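Local coordinates for sensor protein (Bacteroides thetaiotaomicron, PDB 2X7X) that binds fructose through this periplasmic domain of a hybrid two-component system, whose full-length protein probably acts as a sensor histidine kinase and transcription regulator, at residues A[17-22]-A[220-225]; A[108-113]-A[243-248]. All coordinates share one frame; numbering follows the deposited sequence.

Contact 1: residues A[17-22]-A[220-225]; sequences DSWRHK and GIDALP. With FRU (beta-D-fructofuranose), chain E.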
ATOM      1  N   ASP A  17      15.715  16.933   1.293  1.00 30.33           N
ATOM      2  CA  ASP A  17      15.510  16.022   0.151  1.00 29.73           C
ATOM      3  C   ASP A  17      14.080  15.469   0.214  1.00 29.45           C
ATOM      4  O   ASP A  17      13.321  15.825   1.115  1.00 29.14           O
ATOM      5  CB  ASP A  17      16.517  14.864   0.200  1.00 29.83           C
ATOM      6  CG  ASP A  17      16.647  14.251   1.605  1.00 30.12           C
ATOM      7  OD1 ASP A  17      17.790  14.217   2.113  1.00 31.52           O
ATOM      8  OD2 ASP A  17      15.622  13.831   2.207  1.00 27.79           O
ATOM      9  N   SER A  18      13.723  14.573  -0.705  1.00 29.19           N
ATOM     10  CA  SER A  18      12.348  14.055  -0.771  1.00 28.96           C
ATOM     11  C   SER A  18      11.930  13.220   0.449  1.00 28.75           C
ATOM     12  O   SER A  18      10.732  13.107   0.743  1.00 28.71           O
ATOM     13  CB  SER A  18      12.103  13.282  -2.071  1.00 28.70           C
ATOM     14  OG  SER A  18      12.924  12.138  -2.133  1.00 28.97           O
ATOM     15  N   TRP A  19      12.910  12.647   1.150  1.00 28.57           N
ATOM     16  CA  TRP A  19      12.651  11.905   2.383  1.00 28.14           C
ATOM     17  C   TRP A  19      12.303  12.863   3.531  1.00 28.71           C
ATOM     18  O   TRP A  19      11.256  12.725   4.159  1.00 28.18           O
ATOM     19  CB  TRP A  19      13.843  11.013   2.736  1.00 27.67           C
ATOM     20  CG  TRP A  19      13.540  10.036   3.828  1.00 25.85           C
ATOM     21  CD1 TRP A  19      13.088   8.761   3.685  1.00 24.45           C
ATOM     22  CD2 TRP A  19      13.654  10.267   5.237  1.00 24.47           C
ATOM     23  NE1 TRP A  19      12.918   8.178   4.920  1.00 24.30           N
ATOM     24  CE2 TRP A  19      13.257   9.084   5.888  1.00 23.64           C
ATOM     25  CE3 TRP A  19      14.057  11.365   6.013  1.00 24.75           C
ATOM     26  CZ2 TRP A  19      13.251   8.959   7.276  1.00 24.28           C
ATOM     27  CZ3 TRP A  19      14.047  11.241   7.393  1.00 25.06           C
ATOM     28  CH2 TRP A  19      13.646  10.046   8.010  1.00 24.24           C
ATOM     29  N   ARG A  20      13.172  13.839   3.790  1.00 29.78           N
ATOM     30  CA  ARG A  20      12.854  14.920   4.737  1.00 31.26           C
ATOM     31  C   ARG A  20      11.550  15.650   4.364  1.00 32.53           C
ATOM     32  O   ARG A  20      10.678  15.857   5.218  1.00 32.98           O
ATOM     33  CB  ARG A  20      14.010  15.919   4.876  1.00 30.34           C
ATOM     34  CG  ARG A  20      15.377  15.311   5.169  1.00 29.70           C
ATOM     35  CD  ARG A  20      15.511  14.740   6.585  1.00 27.45           C
ATOM     36  NE  ARG A  20      16.628  13.796   6.687  1.00 27.64           N
ATOM     37  CZ  ARG A  20      16.927  13.084   7.779  1.00 28.58           C
ATOM     38  NH1 ARG A  20      17.954  12.242   7.764  1.00 27.69           N
ATOM     39  NH2 ARG A  20      16.209  13.207   8.897  1.00 26.66           N
ATOM     40  N   HIS A  21      11.405  16.004   3.089  1.00 34.00           N
ATOM     41  CA  HIS A  21      10.195  16.664   2.609  1.00 35.53           C
ATOM     42  C   HIS A  21       8.944  15.918   3.055  1.00 35.65           C
ATOM     43  O   HIS A  21       8.025  16.515   3.618  1.00 35.47           O
ATOM     44  CB  HIS A  21      10.215  16.822   1.092  1.00 36.08           C
ATOM     45  CG  HIS A  21       9.210  17.807   0.587  1.00 40.16           C
ATOM     46  ND1 HIS A  21       9.421  19.172   0.626  1.00 43.03           N
ATOM     47  CD2 HIS A  21       7.975  17.632   0.051  1.00 42.77           C
ATOM     48  CE1 HIS A  21       8.365  19.793   0.128  1.00 43.87           C
ATOM     49  NE2 HIS A  21       7.473  18.883  -0.229  1.00 43.87           N
ATOM     50  N   LYS A  22       8.936  14.607   2.837  1.00 36.10           N
ATOM     51  CA  LYS A  22       7.814  13.776   3.242  1.00 36.67           C
ATOM     52  C   LYS A  22       7.550  13.798   4.761  1.00 37.35           C
ATOM     53  O   LYS A  22       6.392  13.846   5.191  1.00 37.64           O
ATOM     54  CB  LYS A  22       8.003  12.338   2.763  1.00 36.40           C
ATOM     55  CG  LYS A  22       6.715  11.538   2.793  1.00 36.66           C
ATOM     56  CD  LYS A  22       6.961  10.064   2.706  1.00 37.46           C
ATOM     57  CE  LYS A  22       5.706   9.307   3.074  1.00 37.96           C
ATOM     58  NZ  LYS A  22       6.035   8.110   3.893  1.00 38.44           N
ATOM     59  N   GLY A 220      18.981  -0.889  -1.991  1.00 19.43           N
ATOM     60  CA  GLY A 220      19.001   0.427  -1.359  1.00 19.51           C
ATOM     61  C   GLY A 220      18.119   0.461  -0.129  1.00 19.76           C
ATOM     62  O   GLY A 220      17.560  -0.562   0.266  1.00 20.31           O
ATOM     63  N   ILE A 221      18.006   1.630   0.494  1.00 19.66           N
ATOM     64  CA  ILE A 221      17.162   1.798   1.675  1.00 19.10           C
ATOM     65  C   ILE A 221      16.361   3.081   1.509  1.00 19.75           C
ATOM     66  O   ILE A 221      16.866   4.048   0.945  1.00 19.44           O
ATOM     67  CB  ILE A 221      17.995   1.858   2.974  1.00 18.75           C
ATOM     68  CG1 ILE A 221      18.819   0.580   3.149  1.00 17.07           C
ATOM     69  CG2 ILE A 221      17.089   2.028   4.188  1.00 18.58           C
ATOM     70  CD1 ILE A 221      19.926   0.662   4.186  1.00 11.75           C
ATOM     71  N   ASP A 222      15.105   3.052   1.962  1.00 20.29           N
ATOM     72  CA  ASP A 222      14.223   4.224   2.107  1.00 20.96           C
ATOM     73  C   ASP A 222      12.835   3.860   1.614  1.00 21.86           C
ATOM     74  O   ASP A 222      11.852   4.005   2.353  1.00 21.37           O
ATOM     75  CB  ASP A 222      14.733   5.479   1.388  1.00 20.92           C
ATOM     76  CG  ASP A 222      15.743   6.279   2.210  1.00 21.47           C
ATOM     77  OD1 ASP A 222      15.846   6.103   3.440  1.00 20.69           O
ATOM     78  OD2 ASP A 222      16.457   7.100   1.602  1.00 22.88           O
ATOM     79  N   ALA A 223      12.768   3.382   0.367  1.00 22.93           N
ATOM     80  CA  ALA A 223      11.516   2.922  -0.258  1.00 24.20           C
ATOM     81  C   ALA A 223      10.374   3.948  -0.268  1.00 24.95           C
ATOM     82  O   ALA A 223       9.243   3.611   0.066  1.00 25.01           O
ATOM     83  CB  ALA A 223      11.040   1.600   0.387  1.00 23.62           C
ATOM     84  N   LEU A 224      10.671   5.189  -0.643  1.00 26.48           N
ATOM     85  CA  LEU A 224       9.633   6.231  -0.781  1.00 27.58           C
ATOM     86  C   LEU A 224       8.786   6.003  -2.031  1.00 28.34           C
ATOM     87  O   LEU A 224       9.293   5.505  -3.037  1.00 28.41           O
ATOM     88  CB  LEU A 224      10.269   7.624  -0.875  1.00 27.24           C
ATOM     89  CG  LEU A 224      11.033   8.216   0.313  1.00 27.44           C
ATOM     90  CD1 LEU A 224      11.804   9.484  -0.086  1.00 27.12           C
ATOM     91  CD2 LEU A 224      10.084   8.503   1.462  1.00 27.34           C
ATOM     92  N   PRO A 225       7.494   6.366  -1.971  1.00 29.34           N
ATOM     93  CA  PRO A 225       6.658   6.429  -3.180  1.00 30.07           C
ATOM     94  C   PRO A 225       6.938   7.717  -3.941  1.00 30.86           C
ATOM     95  O   PRO A 225       7.724   8.526  -3.476  1.00 31.33           O
ATOM     96  CB  PRO A 225       5.234   6.455  -2.623  1.00 29.93           C
ATOM     97  CG  PRO A 225       5.374   7.073  -1.251  1.00 29.83           C
ATOM     98  CD  PRO A 225       6.726   6.642  -0.738  1.00 29.59           C
TER
HETATM   99  C1  FRU E1335      17.255  11.458   4.319  1.00 24.07           C
HETATM  100  C2  FRU E1335      18.296  10.354   4.376  1.00 22.70           C
HETATM  101  C3  FRU E1335      17.735   9.010   3.921  1.00 21.51           C
HETATM  102  C4  FRU E1335      18.404   8.044   4.880  1.00 21.98           C
HETATM  103  C5  FRU E1335      18.373   8.849   6.172  1.00 22.73           C
HETATM  104  C6  FRU E1335      19.408   8.441   7.219  1.00 23.46           C
HETATM  105  O1  FRU E1335      17.897  12.728   4.401  1.00 24.20           O
HETATM  106  O2  FRU E1335      19.431  10.761   3.603  1.00 22.07           O
HETATM  107  O3  FRU E1335      17.994   8.734   2.537  1.00 19.62           O
HETATM  108  O4  FRU E1335      17.720   6.790   4.974  1.00 21.48           O
HETATM  109  O5  FRU E1335      18.684  10.174   5.732  1.00 23.02           O
HETATM  110  O6  FRU E1335      19.187   9.191   8.430  1.00 24.64           O
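Trp19 and Asp222 face the same bound fructose from the two segments, yet no hydrogen bond joins 17-22 to 220-225; the sugar supplies the polar link. The Asp222 carboxylate accepts from two neighbouring hydroxyls, FRU O4 to OD1 (2.5 Å) and FRU O3 to OD2. Trp19 CG is anti to its backbone N (chi1 -169°); FRU C3 stands over one face of the Trp19 ring, offset toward the rim, and Trp19 CE3 lies 3.6 Å from FRU C1. Across the sugar, Asp17 OD1 accepts a hydrogen bond from FRU O1 (2.7 Å) and Arg20 NE donates to the same oxygen (2.8 Å), so that oxygen is gripped by two side chains of segment 17-22. The other carboxylate oxygen of Asp17 caps the helix: Arg20 N reaches OD2 at 2.9 Å, nearly straight at 172°, so one side chain serves ligand and helix end. The direct contact is mainly apolar. Leu224 crosses Trp19 at about a right angle, its CD2 being 3.7 Å from Trp19 CD1 and its CD1 3.6 Å from Trp19 CA, while the aliphatic part of Lys22 slides past in the opposite direction. Outside the two segments, Trp19 NE1 donates to Tyr245 O, and Arg20 NH1 forms a salt bridge with Asp94. A helix N-terminus and a post-strand loop meeting over a sugar mark the interlobe cleft of a periplasmic binding protein.

Contact 2: residues A[108-113]-A[243-248]; sequences ADNYEI and FIYPTN. With FRU (beta-D-fructofuranose), chain E.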
ATOM      1  N   ALA A 108      13.544   4.020  13.244  1.00 31.40           N
ATOM      2  CA  ALA A 108      13.571   2.618  12.873  1.00 30.88           C
ATOM      3  C   ALA A 108      14.956   2.050  13.161  1.00 30.90           C
ATOM      4  O   ALA A 108      15.932   2.793  13.142  1.00 31.17           O
ATOM      5  CB  ALA A 108      13.215   2.465  11.425  1.00 30.79           C
ATOM      6  N   ASP A 109      15.053   0.742  13.431  1.00 30.85           N
ATOM      7  CA  ASP A 109      16.353   0.142  13.785  1.00 30.34           C
ATOM      8  C   ASP A 109      17.273  -0.038  12.573  1.00 29.64           C
ATOM      9  O   ASP A 109      17.075  -0.936  11.746  1.00 29.74           O
ATOM     10  CB  ASP A 109      16.186  -1.186  14.524  1.00 30.26           C
ATOM     11  CG  ASP A 109      17.486  -1.674  15.151  1.00 31.97           C
ATOM     12  OD1 ASP A 109      17.418  -2.570  16.016  1.00 35.03           O
ATOM     13  OD2 ASP A 109      18.576  -1.163  14.805  1.00 32.46           O
ATOM     14  N   ASN A 110      18.296   0.802  12.491  1.00 28.55           N
ATOM     15  CA  ASN A 110      19.181   0.777  11.339  1.00 27.56           C
ATOM     16  C   ASN A 110      20.064  -0.453  11.295  1.00 27.63           C
ATOM     17  O   ASN A 110      20.448  -0.902  10.213  1.00 28.06           O
ATOM     18  CB  ASN A 110      19.973   2.092  11.218  1.00 27.04           C
ATOM     19  CG  ASN A 110      19.108   3.237  10.695  1.00 24.95           C
ATOM     20  OD1 ASN A 110      18.839   3.327   9.504  1.00 23.76           O
ATOM     21  ND2 ASN A 110      18.643   4.086  11.587  1.00 22.45           N
ATOM     22  N   TYR A 111      20.367  -1.014  12.464  1.00 27.26           N
ATOM     23  CA  TYR A 111      21.214  -2.198  12.540  1.00 26.88           C
ATOM     24  C   TYR A 111      20.464  -3.376  11.924  1.00 26.99           C
ATOM     25  O   TYR A 111      21.003  -4.112  11.094  1.00 27.09           O
ATOM     26  CB  TYR A 111      21.590  -2.488  13.987  1.00 26.65           C
ATOM     27  CG  TYR A 111      22.571  -3.623  14.193  1.00 26.45           C
ATOM     28  CD1 TYR A 111      22.139  -4.947  14.274  1.00 25.36           C
ATOM     29  CD2 TYR A 111      23.934  -3.373  14.337  1.00 26.54           C
ATOM     30  CE1 TYR A 111      23.045  -5.992  14.474  1.00 24.76           C
ATOM     31  CE2 TYR A 111      24.839  -4.416  14.541  1.00 26.53           C
ATOM     32  CZ  TYR A 111      24.383  -5.716  14.610  1.00 25.31           C
ATOM     33  OH  TYR A 111      25.278  -6.736  14.821  1.00 28.24           O
ATOM     34  N   GLU A 112      19.207  -3.527  12.319  1.00 26.77           N
ATOM     35  CA  GLU A 112      18.358  -4.580  11.800  1.00 26.68           C
ATOM     36  C   GLU A 112      18.114  -4.465  10.302  1.00 25.74           C
ATOM     37  O   GLU A 112      18.014  -5.472   9.608  1.00 25.77           O
ATOM     38  CB  GLU A 112      17.038  -4.616  12.562  1.00 27.03           C
ATOM     39  CG  GLU A 112      17.151  -5.397  13.864  1.00 30.85           C
ATOM     40  CD  GLU A 112      17.698  -6.811  13.656  1.00 35.48           C
ATOM     41  OE1 GLU A 112      18.574  -7.218  14.452  1.00 36.42           O
ATOM     42  OE2 GLU A 112      17.267  -7.496  12.684  1.00 38.23           O
ATOM     43  N   ILE A 113      18.019  -3.235   9.808  1.00 25.01           N
ATOM     44  CA  ILE A 113      17.918  -2.999   8.363  1.00 24.09           C
ATOM     45  C   ILE A 113      19.170  -3.508   7.637  1.00 23.51           C
ATOM     46  O   ILE A 113      19.058  -4.196   6.633  1.00 23.10           O
ATOM     47  CB  ILE A 113      17.597  -1.524   8.032  1.00 23.74           C
ATOM     48  CG1 ILE A 113      16.175  -1.222   8.458  1.00 22.85           C
ATOM     49  CG2 ILE A 113      17.729  -1.261   6.550  1.00 23.04           C
ATOM     50  CD1 ILE A 113      15.849   0.230   8.520  1.00 24.00           C
ATOM     51  N   PHE A 243      14.575  -1.168   1.300  1.00 21.35           N
ATOM     52  CA  PHE A 243      13.925  -1.369   2.597  1.00 20.92           C
ATOM     53  C   PHE A 243      13.241  -0.113   3.052  1.00 21.25           C
ATOM     54  O   PHE A 243      13.785   0.983   2.894  1.00 22.03           O
ATOM     55  CB  PHE A 243      14.933  -1.865   3.637  1.00 20.46           C
ATOM     56  CG  PHE A 243      15.318  -3.286   3.435  1.00 18.99           C
ATOM     57  CD1 PHE A 243      14.669  -4.295   4.138  1.00 18.36           C
ATOM     58  CD2 PHE A 243      16.276  -3.628   2.479  1.00 18.21           C
ATOM     59  CE1 PHE A 243      15.006  -5.629   3.929  1.00 19.20           C
ATOM     60  CE2 PHE A 243      16.620  -4.941   2.249  1.00 17.37           C
ATOM     61  CZ  PHE A 243      15.997  -5.951   2.977  1.00 18.84           C
ATOM     62  N   ILE A 244      12.033  -0.268   3.580  1.00 21.42           N
ATOM     63  CA  ILE A 244      11.258   0.859   4.067  1.00 21.88           C
ATOM     64  C   ILE A 244      11.985   1.522   5.218  1.00 22.86           C
ATOM     65  O   ILE A 244      12.236   0.890   6.243  1.00 23.55           O
ATOM     66  CB  ILE A 244       9.846   0.426   4.519  1.00 21.65           C
ATOM     67  CG1 ILE A 244       8.993   0.062   3.291  1.00 21.24           C
ATOM     68  CG2 ILE A 244       9.184   1.523   5.375  1.00 20.79           C
ATOM     69  CD1 ILE A 244       7.541  -0.253   3.608  1.00 21.72           C
ATOM     70  N   TYR A 245      12.371   2.778   5.033  1.00 23.81           N
ATOM     71  CA  TYR A 245      12.855   3.585   6.141  1.00 24.69           C
ATOM     72  C   TYR A 245      11.802   4.643   6.426  1.00 25.52           C
ATOM     73  O   TYR A 245      11.731   5.673   5.732  1.00 25.83           O
ATOM     74  CB  TYR A 245      14.224   4.202   5.852  1.00 24.33           C
ATOM     75  CG  TYR A 245      14.879   4.775   7.092  1.00 24.64           C
ATOM     76  CD1 TYR A 245      15.120   3.964   8.215  1.00 25.28           C
ATOM     77  CD2 TYR A 245      15.248   6.113   7.159  1.00 23.49           C
ATOM     78  CE1 TYR A 245      15.722   4.475   9.372  1.00 24.50           C
ATOM     79  CE2 TYR A 245      15.850   6.634   8.306  1.00 23.82           C
ATOM     80  CZ  TYR A 245      16.085   5.807   9.408  1.00 24.48           C
ATOM     81  OH  TYR A 245      16.686   6.296  10.552  1.00 24.82           O
ATOM     82  N   PRO A 246      10.953   4.378   7.425  1.00 26.47           N
ATOM     83  CA  PRO A 246       9.703   5.139   7.587  1.00 27.57           C
ATOM     84  C   PRO A 246       9.911   6.529   8.162  1.00 28.69           C
ATOM     85  O   PRO A 246      10.727   6.728   9.069  1.00 28.85           O
ATOM     86  CB  PRO A 246       8.873   4.274   8.542  1.00 27.40           C
ATOM     87  CG  PRO A 246       9.893   3.500   9.345  1.00 27.15           C
ATOM     88  CD  PRO A 246      11.108   3.322   8.441  1.00 26.83           C
ATOM     89  N   THR A 247       9.171   7.477   7.602  1.00 30.09           N
ATOM     90  CA  THR A 247       9.219   8.873   8.000  1.00 31.26           C
ATOM     91  C   THR A 247       8.326   9.096   9.225  1.00 32.57           C
ATOM     92  O   THR A 247       8.772   9.685  10.210  1.00 32.67           O
ATOM     93  CB  THR A 247       8.790   9.789   6.846  1.00 30.95           C
ATOM     94  OG1 THR A 247       7.520   9.366   6.352  1.00 30.94           O
ATOM     95  CG2 THR A 247       9.789   9.731   5.701  1.00 30.94           C
ATOM     96  N   ASN A 248       7.084   8.607   9.150  1.00 34.11           N
ATOM     97  CA  ASN A 248       6.103   8.667  10.237  1.00 35.55           C
ATOM     98  C   ASN A 248       6.033  10.011  10.977  1.00 36.56           C
ATOM     99  O   ASN A 248       6.038  10.069  12.207  1.00 36.81           O
ATOM    100  CB  ASN A 248       6.299   7.493  11.202  1.00 35.55           C
ATOM    101  CG  ASN A 248       5.711   6.176  10.663  1.00 36.83           C
ATOM    102  OD1 ASN A 248       4.797   6.167   9.830  1.00 38.75           O
ATOM    103  ND2 ASN A 248       6.241   5.060  11.142  1.00 35.75           N
TER
HETATM  104  C1  FRU E1335      17.255  11.458   4.319  1.00 24.07           C
HETATM  105  C2  FRU E1335      18.296  10.354   4.376  1.00 22.70           C
HETATM  106  C3  FRU E1335      17.735   9.010   3.921  1.00 21.51           C
HETATM  107  C4  FRU E1335      18.404   8.044   4.880  1.00 21.98           C
HETATM  108  C5  FRU E1335      18.373   8.849   6.172  1.00 22.73           C
HETATM  109  C6  FRU E1335      19.408   8.441   7.219  1.00 23.46           C
HETATM  110  O1  FRU E1335      17.897  12.728   4.401  1.00 24.20           O
HETATM  111  O2  FRU E1335      19.431  10.761   3.603  1.00 22.07           O
HETATM  112  O3  FRU E1335      17.994   8.734   2.537  1.00 19.62           O
HETATM  113  O4  FRU E1335      17.720   6.790   4.974  1.00 21.48           O
HETATM  114  O5  FRU E1335      18.684  10.174   5.732  1.00 23.02           O
HETATM  115  O6  FRU E1335      19.187   9.191   8.430  1.00 24.64           O
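Asn110 and Tyr245 cross at about a right angle, with the amide and ring planes turned 50° apart, and this skewed meeting organises the contact. Asn110 ND2 points at the phenol oxygen and donates to Tyr245 OH over 3.1 Å; the bond is almost straight (174°) and its acceptor lies in the amide plane. The other amide atom stays close to the ring, OD1 coming 3.3 Å from Tyr245 CE1, but its hydrogen bond is with Arg146 NE, so both ends of the amide are engaged. Tyr245 CG is anti to its backbone N (chi1 -167°). The ring presents CD1 and CE1 to Ile113 and Asn110, and CD2 to the sugar.

Apolar groups gather around the same ring. Ala108 CB lies 3.8 Å from Tyr245 CE1 and equally near Pro246 CD, bridging two successive residues of the partner segment. Ile113 crosses the tyrosine at about a right angle and sets CD1 3.8 Å from Tyr245 CD1. Its other branch, CG2, faces Phe243 CB at 4.1 Å, where the two side chains slide past each other in opposite directions. Tyr245 CD2 approaches FRU O4 to 3.4 Å without a hydrogen bond. The phenol oxygen is also bonded to Asp94, and Arg146 makes a cation-pi contact with the ring, so a sugar-binding aspartate and arginine both meet this aromatic group.

Asp109 caps the helix that carries Asn110 and Ile113, its OD2 accepting from Tyr111 N. Helix 110-124, which follows strand 104-108 of the parallel sheet, packs against the end of strand 241-244 of the mixed sheet, with helix 141-155 touching Asn110 and strand 268-271 touching Pro246.

In the fold
Both contacts are buried, close to the centre of the chain, and both border the fructose, so neither belongs to the surface. Each pairs a helix start that follows a strand of the parallel sheet with chain leaving a strand of the mixed sheet: strands 217-220 and 241-244 are neighbours there. The two join directly, through a probable hydrogen bond from Asp222 N to Phe243 O and through packing of Trp19 on Thr247. Their chemistry differs with their place around the ligand. In contact 1 carboxylates and a guanidinium bind the sugar hydroxyls, and the protein segments touch mainly through apolar groups, with no hydrogen bond between them; contact 2 has a direct amide-to-phenol hydrogen bond and meets the sugar by van der Waals approach.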